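Local coordinates for glycosyl hydrolase, family 31/fibronectin type III domain protein (Clostridium perfringens, PDB 4UAP), which binds N-acetylgalactosamine through a calcium-containing beta-sandwich module, probably helping to direct its parent family 31 glycoside hydrolase to galacto-configured glycans, at residues 57-62 with 145-150. Numbering follows the deposited sequence.
Sequences MTFEFN and IEFYEK
F147 sets CZ over one face of the F59 ring, toward that ring's rim, 3.5 Å from F59 CG. The two residues meet between the two sheets of a beta-sandwich, the fold of this family 32 carbohydrate-binding module: 57-61 belongs to one antiparallel sheet and 145-149 to the other. Their axes pass 10.6 Å apart and run in roughly the same direction, a gap that large flat side chains from both sheets can fill. F59 and F147 cross at about a right angle as side chains, but their ring planes meet at 51°, neither a stack nor a T-shape. F147 CE1 adds to the overlap, 3.6 Å from F59 CD2. F147 also meets F61, whose edge points at its face in a T-shaped pair with planes at 80° and F61 CZ 4.0 Å from F147 CD2. F147 thus joins two phenylalanines that, being two residues apart on one strand, both point inward. I6 and M4 also touch F147, while L67 packs on F61.

Alternation along the strands sorts residue types: T58 and E60 take the outer side, as do E146 and Y148, whose OH donates to E146 OE1 on the syn side of the carboxylate, tilted out of its plane; Y73 OH also bonds that oxygen. Toward the calcium end, aliphatic and thioether groups replace the rings. Isoleucine suits this place because the unbranched end of its chain, extended by an anti chi2 of 176°, carries I145 CD1 to 3.7 Å from F59 CZ. The flexible, apolar thioether of M57 packs loosely beside it, with M57 SD 4.3 Å from I145 CD1.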
loop_
_atom_site.group_PDB
_atom_site.type_symbol
_atom_site.label_atom_id
_atom_site.label_comp_id
_atom_site.label_asym_id
_atom_site.label_seq_id
_atom_site.Cartn_x
_atom_site.Cartn_y
_atom_site.Cartn_z
ATOM N N MET A 57 2.571 6.225 -1.263
ATOM C CA MET A 57 3.646 5.258 -1.078
ATOM C C MET A 57 4.384 5.095 -2.412
ATOM O O MET A 57 3.773 4.740 -3.422
ATOM C CB MET A 57 3.087 3.910 -0.604
ATOM C CG MET A 57 2.457 3.918 0.801
ATOM S SD MET A 57 1.239 2.582 1.084
ATOM C CE MET A 57 -0.190 3.249 0.234
ATOM N N THR A 58 5.685 5.370 -2.413
ATOM C CA THR A 58 6.471 5.324 -3.643
ATOM C C THR A 58 7.369 4.094 -3.676
ATOM O O THR A 58 8.104 3.830 -2.725
ATOM C CB THR A 58 7.332 6.579 -3.798
ATOM O OG1 THR A 58 6.473 7.724 -3.860
ATOM C CG2 THR A 58 8.196 6.500 -5.076
ATOM N N PHE A 59 7.300 3.352 -4.778
ATOM C CA PHE A 59 8.087 2.135 -4.946
ATOM C C PHE A 59 9.006 2.277 -6.152
ATOM O O PHE A 59 8.559 2.599 -7.249
ATOM C CB PHE A 59 7.176 0.921 -5.116
ATOM C CG PHE A 59 6.281 0.673 -3.924
ATOM C CD1 PHE A 59 5.066 1.329 -3.808
ATOM C CD2 PHE A 59 6.675 -0.184 -2.912
ATOM C CE1 PHE A 59 4.241 1.117 -2.706
ATOM C CE2 PHE A 59 5.850 -0.413 -1.809
ATOM C CZ PHE A 59 4.634 0.251 -1.712
ATOM N N GLU A 60 10.288 2.034 -5.941
ATOM C CA GLU A 60 11.256 2.166 -7.015
ATOM C C GLU A 60 12.065 0.892 -7.177
ATOM O O GLU A 60 12.357 0.190 -6.204
ATOM C CB GLU A 60 12.189 3.340 -6.753
ATOM C CG GLU A 60 11.508 4.679 -6.763
ATOM C CD GLU A 60 12.442 5.789 -6.336
ATOM O OE1 GLU A 60 12.638 5.953 -5.111
ATOM O OE2 GLU A 60 12.988 6.491 -7.221
ATOM N N PHE A 61 12.411 0.600 -8.421
ATOM C CA PHE A 61 13.308 -0.492 -8.726
ATOM C C PHE A 61 14.606 0.153 -9.221
ATOM O O PHE A 61 14.576 1.255 -9.776
ATOM C CB PHE A 61 12.688 -1.423 -9.772
ATOM C CG PHE A 61 11.186 -1.560 -9.654
ATOM C CD1 PHE A 61 10.616 -2.403 -8.704
ATOM C CD2 PHE A 61 10.342 -0.846 -10.496
ATOM C CE1 PHE A 61 9.228 -2.527 -8.601
ATOM C CE2 PHE A 61 8.963 -0.960 -10.402
ATOM C CZ PHE A 61 8.401 -1.802 -9.449
ATOM N N ASN A 62 15.743 -0.503 -9.020
ATOM C CA ASN A 62 17.012 0.097 -9.439
ATOM C C ASN A 62 17.182 0.106 -10.953
ATOM O O ASN A 62 18.073 0.775 -11.485
ATOM C CB ASN A 62 18.194 -0.619 -8.786
ATOM C CG ASN A 62 18.003 -2.114 -8.716
ATOM O OD1 ASN A 62 17.577 -2.748 -9.682
ATOM N ND2 ASN A 62 18.305 -2.687 -7.560
ATOM N N ILE A 145 2.585 -5.108 0.239
ATOM C CA ILE A 145 2.376 -4.894 -1.179
ATOM C C ILE A 145 3.464 -5.672 -1.899
ATOM O O ILE A 145 4.643 -5.495 -1.604
ATOM C CB ILE A 145 2.415 -3.397 -1.566
ATOM C CG1 ILE A 145 1.277 -2.647 -0.850
ATOM C CG2 ILE A 145 2.301 -3.243 -3.092
ATOM C CD1 ILE A 145 1.260 -1.109 -1.080
ATOM N N GLU A 146 3.051 -6.562 -2.802
ATOM C CA GLU A 146 3.960 -7.439 -3.549
ATOM C C GLU A 146 3.964 -7.110 -5.032
ATOM O O GLU A 146 2.915 -6.805 -5.601
ATOM C CB GLU A 146 3.559 -8.909 -3.373
ATOM C CG GLU A 146 3.691 -9.421 -1.965
ATOM C CD GLU A 146 3.429 -10.901 -1.869
ATOM O OE1 GLU A 146 2.722 -11.436 -2.753
ATOM O OE2 GLU A 146 3.931 -11.529 -0.913
ATOM N N PHE A 147 5.136 -7.202 -5.658
ATOM C CA PHE A 147 5.283 -6.913 -7.085
ATOM C C PHE A 147 5.693 -8.185 -7.828
ATOM O O PHE A 147 6.613 -8.885 -7.413
ATOM C CB PHE A 147 6.311 -5.787 -7.302
ATOM C CG PHE A 147 5.874 -4.464 -6.730
ATOM C CD1 PHE A 147 5.989 -4.210 -5.371
ATOM C CD2 PHE A 147 5.313 -3.494 -7.544
ATOM C CE1 PHE A 147 5.559 -3.008 -4.834
ATOM C CE2 PHE A 147 4.890 -2.289 -7.025
ATOM C CZ PHE A 147 5.010 -2.043 -5.661
ATOM N N TYR A 148 4.985 -8.497 -8.906
ATOM C CA TYR A 148 5.239 -9.729 -9.654
ATOM C C TYR A 148 5.794 -9.413 -11.033
ATOM O O TYR A 148 5.131 -8.765 -11.848
ATOM C CB TYR A 148 3.961 -10.563 -9.773
ATOM C CG TYR A 148 3.577 -11.242 -8.482
ATOM C CD1 TYR A 148 2.872 -10.561 -7.494
ATOM C CD2 TYR A 148 3.934 -12.561 -8.244
ATOM C CE1 TYR A 148 2.525 -11.185 -6.303
ATOM C CE2 TYR A 148 3.596 -13.192 -7.068
ATOM C CZ TYR A 148 2.898 -12.504 -6.098
ATOM O OH TYR A 148 2.576 -13.147 -4.927
ATOM N N GLU A 149 7.014 -9.866 -11.289
ATOM C CA GLU A 149 7.692 -9.561 -12.542
ATOM C C GLU A 149 7.232 -10.488 -13.674
ATOM O O GLU A 149 6.928 -11.661 -13.449
ATOM C CB GLU A 149 9.211 -9.655 -12.350
ATOM C CG GLU A 149 10.020 -9.086 -13.514
ATOM C CD GLU A 149 11.524 -9.089 -13.259
ATOM O OE1 GLU A 149 11.981 -9.757 -12.303
ATOM O OE2 GLU A 149 12.248 -8.414 -14.021
ATOM N N LYS A 150 7.170 -9.958 -14.892
ATOM C CA LYS A 150 6.854 -10.784 -16.047
ATOM C C LYS A 150 8.069 -11.642 -16.379
ATOM O O LYS A 150 9.113 -11.114 -16.779
ATOM C CB LYS A 150 6.447 -9.932 -17.250
ATOM C CG LYS A 150 6.011 -10.745 -18.478
ATOM C CD LYS A 150 5.446 -9.832 -19.561
ATOM C CE LYS A 150 4.931 -10.600 -20.774
ATOM N NZ LYS A 150 6.027 -11.280 -21.519
#